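Local coordinates for enterobactin synthetase component F-related protein (Vibrio cholerae serotype O1, PDB 4OXI) that binds glycyl-adenosine-5'-phosphate as an adenylation domain and probably activates glycine with ATP for a lipopolysaccharide modification that confers antimicrobial peptide resistance, at residues R130-Q135 / C531-N536; Q137-A142 / P229-V234. All coordinates share one frame; numbering follows the deposited sequence.

Contact 1: residues R130-Q135 / C531-N536; sequences RATTEQ and CKQQLN
The side chains of R130 and N536 cross at about a right angle, their guanidinium and amide planes 71° apart, with NH1 of R130 3.2 Å from OD1 of N536. N536 has CG anti to the backbone N (chi1 -174°), which brings its amide nearer R130. OD1 also hydrogen-bonds T538, and a water accepts from both NE of R130 and ND2 of N536. Further along, CG2 of T132 rests 4.2 Å from the backbone O of Q533. NE2 of Q135 passes 3.3 Å from O of Q533, too bent for a hydrogen bond, and instead donates to a water, 3.0 Å away, which in turn donates to O of K532 and O of L535. Another water links OG1 of T132 to O of Q533, 2.6 Å from each.

Behind this layer, T132 and Q135 form a capping box at the start of helix 133-142. N of Q135 donates to OG1 of T132 (3.0 Å), while N of T132 donates to OE1 of Q135 (2.9 Å) from above the carbonyl plane; with OE1 held by the cap, NE2 is directed to the water. Water thus carries most of the polar linkage, consistent with an interface that can re-form when an adenylating enzyme's C-terminal subdomain rotates.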
loop_
_atom_site.group_PDB
_atom_site.type_symbol
_atom_site.label_atom_id
_atom_site.label_comp_id
_atom_site.label_asym_id
_atom_site.label_seq_id
_atom_site.Cartn_x
_atom_site.Cartn_y
_atom_site.Cartn_z
ATOM N N ARG A 130 -8.248 9.231 -7.196
ATOM C CA ARG A 130 -9.334 9.215 -8.171
ATOM C C ARG A 130 -10.658 8.694 -7.608
ATOM O O ARG A 130 -11.534 8.278 -8.346
ATOM C CB ARG A 130 -8.890 8.461 -9.433
ATOM C CG ARG A 130 -7.660 9.145 -10.051
ATOM C CD ARG A 130 -7.300 8.634 -11.424
ATOM N NE ARG A 130 -6.886 7.240 -11.371
ATOM C CZ ARG A 130 -6.581 6.509 -12.441
ATOM N NH1 ARG A 130 -6.216 5.234 -12.287
ATOM N NH2 ARG A 130 -6.646 7.047 -13.662
ATOM N N ALA A 131 -10.798 8.720 -6.287
ATOM C CA ALA A 131 -12.082 8.407 -5.678
ATOM C C ALA A 131 -13.059 9.530 -5.967
ATOM O O ALA A 131 -12.702 10.721 -5.952
ATOM C CB ALA A 131 -11.941 8.219 -4.179
ATOM N N THR A 132 -14.303 9.143 -6.212
ATOM C CA THR A 132 -15.378 10.093 -6.436
ATOM C C THR A 132 -15.861 10.635 -5.117
ATOM O O THR A 132 -15.573 10.078 -4.039
ATOM C CB THR A 132 -16.583 9.425 -7.108
ATOM O OG1 THR A 132 -17.174 8.489 -6.195
ATOM C CG2 THR A 132 -16.148 8.700 -8.382
ATOM N N THR A 133 -16.612 11.719 -5.214
ATOM C CA THR A 133 -17.242 12.327 -4.063
ATOM C C THR A 133 -17.989 11.290 -3.241
ATOM O O THR A 133 -17.837 11.215 -2.017
ATOM C CB THR A 133 -18.208 13.405 -4.536
ATOM O OG1 THR A 133 -17.446 14.438 -5.169
ATOM C CG2 THR A 133 -18.969 13.997 -3.369
ATOM N N GLU A 134 -18.778 10.475 -3.927
ATOM C CA GLU A 134 -19.580 9.451 -3.275
ATOM C C GLU A 134 -18.724 8.404 -2.575
ATOM O O GLU A 134 -19.039 7.981 -1.460
ATOM C CB GLU A 134 -20.484 8.778 -4.310
ATOM C CG GLU A 134 -21.382 7.693 -3.746
ATOM C CD GLU A 134 -22.349 7.141 -4.795
ATOM O OE1 GLU A 134 -22.931 7.960 -5.549
ATOM O OE2 GLU A 134 -22.523 5.899 -4.866
ATOM N N GLN A 135 -17.638 7.988 -3.223
ATOM C CA GLN A 135 -16.760 6.981 -2.633
ATOM C C GLN A 135 -16.077 7.506 -1.369
ATOM O O GLN A 135 -15.906 6.762 -0.402
ATOM C CB GLN A 135 -15.727 6.496 -3.657
ATOM C CG GLN A 135 -16.292 5.504 -4.682
ATOM C CD GLN A 135 -15.623 5.633 -6.039
ATOM O OE1 GLN A 135 -14.556 6.240 -6.172
ATOM N NE2 GLN A 135 -16.262 5.084 -7.061
ATOM N N CYS A 531 -19.720 2.798 -15.433
ATOM C CA CYS A 531 -18.637 2.089 -14.756
ATOM C C CYS A 531 -17.621 3.032 -14.104
ATOM O O CYS A 531 -17.093 2.731 -13.030
ATOM C CB CYS A 531 -17.923 1.139 -15.713
ATOM S SG CYS A 531 -18.877 -0.342 -16.064
ATOM N N LYS A 532 -17.366 4.171 -14.750
ATOM C CA LYS A 532 -16.377 5.137 -14.265
ATOM C C LYS A 532 -16.801 5.781 -12.946
ATOM O O LYS A 532 -15.969 6.324 -12.225
ATOM C CB LYS A 532 -16.105 6.213 -15.324
ATOM C CG LYS A 532 -15.315 5.698 -16.520
ATOM C CD LYS A 532 -15.268 6.719 -17.664
ATOM C CE LYS A 532 -14.419 6.199 -18.829
ATOM N NZ LYS A 532 -14.415 7.107 -20.016
ATOM N N GLN A 533 -18.094 5.715 -12.635
ATOM C CA GLN A 533 -18.597 6.221 -11.363
ATOM C C GLN A 533 -18.544 5.172 -10.250
ATOM O O GLN A 533 -18.825 5.481 -9.099
ATOM C CB GLN A 533 -20.039 6.736 -11.517
ATOM C CG GLN A 533 -20.239 7.712 -12.677
ATOM C CD GLN A 533 -19.165 8.790 -12.730
ATOM O OE1 GLN A 533 -18.765 9.341 -11.695
ATOM N NE2 GLN A 533 -18.688 9.097 -13.943
ATOM N N GLN A 534 -18.189 3.934 -10.582
ATOM C CA GLN A 534 -18.277 2.856 -9.593
ATOM C C GLN A 534 -16.994 2.054 -9.440
ATOM O O GLN A 534 -16.886 1.216 -8.549
ATOM C CB GLN A 534 -19.462 1.934 -9.920
ATOM C CG GLN A 534 -20.805 2.653 -9.803
ATOM C CD GLN A 534 -21.943 1.907 -10.477
ATOM O OE1 GLN A 534 -22.201 0.745 -10.166
ATOM N NE2 GLN A 534 -22.634 2.576 -11.409
ATOM N N LEU A 535 -16.037 2.311 -10.327
ATOM C CA LEU A 535 -14.745 1.644 -10.298
ATOM C C LEU A 535 -13.652 2.682 -10.509
ATOM O O LEU A 535 -13.843 3.670 -11.225
ATOM C CB LEU A 535 -14.634 0.602 -11.424
ATOM C CG LEU A 535 -15.459 -0.685 -11.378
ATOM C CD1 LEU A 535 -15.249 -1.479 -12.651
ATOM C CD2 LEU A 535 -15.078 -1.510 -10.164
ATOM N N ASN A 536 -12.500 2.445 -9.900
ATOM C CA ASN A 536 -11.292 3.170 -10.262
ATOM C C ASN A 536 -10.985 2.929 -11.743
ATOM O O ASN A 536 -11.099 1.798 -12.213
ATOM C CB ASN A 536 -10.144 2.671 -9.387
ATOM C CG ASN A 536 -8.870 3.471 -9.573
ATOM O OD1 ASN A 536 -8.141 3.294 -10.561
ATOM N ND2 ASN A 536 -8.588 4.353 -8.617
HETATM O O HOH W 1 -5.917 5.929 -8.765
HETATM O O HOH W 2 -19.187 7.238 -7.237
HETATM O O HOH W 3 -15.141 5.479 -9.843
#

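Contact 2: residues Q137-A142 / P229-V234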
loop_
_atom_site.group_PDB
_atom_site.type_symbol
_atom_site.label_atom_id
_atom_site.label_comp_id
_atom_site.label_asym_id
_atom_site.label_seq_id
_atom_site.Cartn_x
_atom_site.Cartn_y
_atom_site.Cartn_z
ATOM N N GLN A 137 -17.302 9.862 0.643
ATOM C CA GLN A 137 -18.364 9.885 1.659
ATOM C C GLN A 137 -18.518 8.504 2.301
ATOM O O GLN A 137 -18.597 8.385 3.525
ATOM C CB GLN A 137 -19.709 10.324 1.046
ATOM C CG GLN A 137 -20.020 11.827 1.085
ATOM C CD GLN A 137 -21.167 12.247 0.117
ATOM O OE1 GLN A 137 -21.535 11.497 -0.795
ATOM N NE2 GLN A 137 -21.710 13.453 0.313
ATOM N N GLU A 138 -18.551 7.458 1.476
ATOM C CA GLU A 138 -18.680 6.097 1.998
ATOM C C GLU A 138 -17.509 5.774 2.929
ATOM O O GLU A 138 -17.692 5.172 3.992
ATOM C CB GLU A 138 -18.787 5.080 0.848
ATOM C CG GLU A 138 -19.249 3.657 1.262
ATOM C CD GLU A 138 -18.130 2.772 1.873
ATOM O OE1 GLU A 138 -18.465 1.807 2.619
ATOM O OE2 GLU A 138 -16.921 3.019 1.591
ATOM N N THR A 139 -16.312 6.206 2.550
ATOM C CA THR A 139 -15.125 5.966 3.372
ATOM C C THR A 139 -15.168 6.697 4.718
ATOM O O THR A 139 -14.894 6.094 5.759
ATOM C CB THR A 139 -13.847 6.368 2.631
ATOM O OG1 THR A 139 -13.709 5.549 1.466
ATOM C CG2 THR A 139 -12.623 6.192 3.532
ATOM N N LEU A 140 -15.512 7.984 4.697
ATOM C CA LEU A 140 -15.626 8.775 5.927
ATOM C C LEU A 140 -16.660 8.178 6.872
ATOM O O LEU A 140 -16.483 8.160 8.100
ATOM C CB LEU A 140 -16.024 10.216 5.595
ATOM C CG LEU A 140 -15.039 10.994 4.721
ATOM C CD1 LEU A 140 -15.571 12.385 4.460
ATOM C CD2 LEU A 140 -13.669 11.071 5.397
ATOM N N ILE A 141 -17.748 7.686 6.295
ATOM C CA ILE A 141 -18.796 7.083 7.099
ATOM C C ILE A 141 -18.313 5.761 7.689
ATOM O O ILE A 141 -18.406 5.548 8.896
ATOM C CB ILE A 141 -20.077 6.873 6.286
ATOM C CG1 ILE A 141 -20.832 8.195 6.156
ATOM C CG2 ILE A 141 -20.968 5.859 6.969
ATOM C CD1 ILE A 141 -21.857 8.195 5.019
ATOM N N ALA A 142 -17.776 4.886 6.846
ATOM C CA ALA A 142 -17.316 3.582 7.319
ATOM C C ALA A 142 -16.229 3.697 8.397
ATOM O O ALA A 142 -16.182 2.884 9.322
ATOM C CB ALA A 142 -16.828 2.733 6.154
ATOM N N PRO A 229 -16.095 -1.961 -0.257
ATOM C CA PRO A 229 -14.679 -2.130 0.078
ATOM C C PRO A 229 -14.491 -2.842 1.416
ATOM O O PRO A 229 -15.280 -2.643 2.349
ATOM C CB PRO A 229 -14.170 -0.688 0.182
ATOM C CG PRO A 229 -15.146 0.127 -0.619
ATOM C CD PRO A 229 -16.471 -0.546 -0.404
ATOM N N LYS A 230 -13.464 -3.681 1.490
ATOM C CA LYS A 230 -13.031 -4.229 2.758
ATOM C C LYS A 230 -12.081 -3.205 3.331
ATOM O O LYS A 230 -11.311 -2.577 2.591
ATOM C CB LYS A 230 -12.285 -5.539 2.548
ATOM C CG LYS A 230 -13.154 -6.683 2.045
ATOM C CD LYS A 230 -12.297 -7.911 1.744
ATOM C CE LYS A 230 -13.157 -9.084 1.301
ATOM N NZ LYS A 230 -12.302 -10.288 1.064
ATOM N N ARG A 231 -12.135 -3.014 4.640
ATOM C CA ARG A 231 -11.192 -2.121 5.281
ATOM C C ARG A 231 -10.283 -2.816 6.275
ATOM O O ARG A 231 -10.697 -3.724 7.009
ATOM C CB ARG A 231 -11.907 -0.931 5.891
ATOM C CG ARG A 231 -11.908 0.227 4.900
ATOM C CD ARG A 231 -12.986 1.196 5.180
ATOM N NE ARG A 231 -14.279 0.651 4.812
ATOM C CZ ARG A 231 -14.988 1.073 3.772
ATOM N NH1 ARG A 231 -14.510 2.043 2.990
ATOM N NH2 ARG A 231 -16.169 0.518 3.521
ATOM N N ILE A 232 -9.028 -2.389 6.271
ATOM C CA ILE A 232 -7.995 -3.064 7.025
ATOM C C ILE A 232 -7.309 -2.038 7.906
ATOM O O ILE A 232 -6.624 -1.132 7.410
ATOM C CB ILE A 232 -6.980 -3.674 6.064
ATOM C CG1 ILE A 232 -7.651 -4.765 5.223
ATOM C CG2 ILE A 232 -5.791 -4.231 6.811
ATOM C CD1 ILE A 232 -6.819 -5.185 4.027
ATOM N N ALA A 233 -7.518 -2.167 9.210
ATOM C CA ALA A 233 -6.934 -1.254 10.167
ATOM C C ALA A 233 -5.668 -1.888 10.742
ATOM O O ALA A 233 -5.727 -2.959 11.337
ATOM C CB ALA A 233 -7.935 -0.939 11.268
ATOM N N VAL A 234 -4.534 -1.217 10.556
ATOM C CA VAL A 234 -3.233 -1.717 10.958
ATOM C C VAL A 234 -2.794 -0.990 12.234
ATOM O O VAL A 234 -2.791 0.243 12.289
ATOM C CB VAL A 234 -2.202 -1.480 9.833
ATOM C CG1 VAL A 234 -0.787 -1.833 10.296
ATOM C CG2 VAL A 234 -2.578 -2.281 8.594
#
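E138 and R231 reach toward each other from opposite directions and meet end-on in a two-pronged salt bridge. NH2 of R231 donates to OE1 of E138 at 2.8 Å, and NH1 of R231 to OE2 of E138 at 3.0 Å, each oxygen offering its syn lone pair. The pairing is not flat: carboxylate and guanidinium planes stand 32° apart, and both bonds are noticeably bent. E138 leaves the helix with CG anti to the backbone N (chi1 -167°), then folds at chi2 (-80°), which brings its carboxylate round to the strand. R231 extends from its strand and bends at chi3 to present the two terminal nitrogens.

The methyl group of A142, one helical turn beyond E138, sits squarely over one face of this guanidinium, its CB 3.4 Å from CZ of R231. On the opposite face lies the backbone C of P229, offset toward the rim, and the P229 ring also approaches the carboxylate, CG being 4.0 Å from OE2 of E138. A142 thus packs closely on one face and P229 more loosely on the other, which probably restricts rotation of the group. OG1 of T139 lies near the guanidinium plane at its edge, but is hydrogen-bonded with OE1 of Q221 and the backbone O of Q135; Q221 also takes a weak bond from NH1 of R231.

Helix 133-142 is thereby fastened to the antiparallel pair 216-222 and 230-235. The connection between these strands, with the residues flanking it, carries TSGSTGKPK, the A3 motif, a P-loop-like segment that in this family is expected to hold the ATP phosphates. The salt bridge ties the helix to the strand leaving that loop, the side chain of R231 about 13 Å from the bound glycyl-adenosine-5'-phosphate and so not touching it.

Overall arrangement
Both contacts use helix 133-142, contact 1 at its capped N-terminal start and contact 2 along its later turns, and their centres lie 15 Å apart. Both segments of contact 2 fall between those of contact 1 in sequence. Whereas 137-142 with 229-234 joins elements less than a hundred residues apart, pairing the helix with the strand after the A3 loop, 130-135 with 531-536 brings in a segment 396 residues further on, in what is by family resemblance the small C-terminal subdomain. One helix thus connects the strand pair bearing the A3 loop with the water-bridged, more exposed meeting of N-terminal and C-terminal regions.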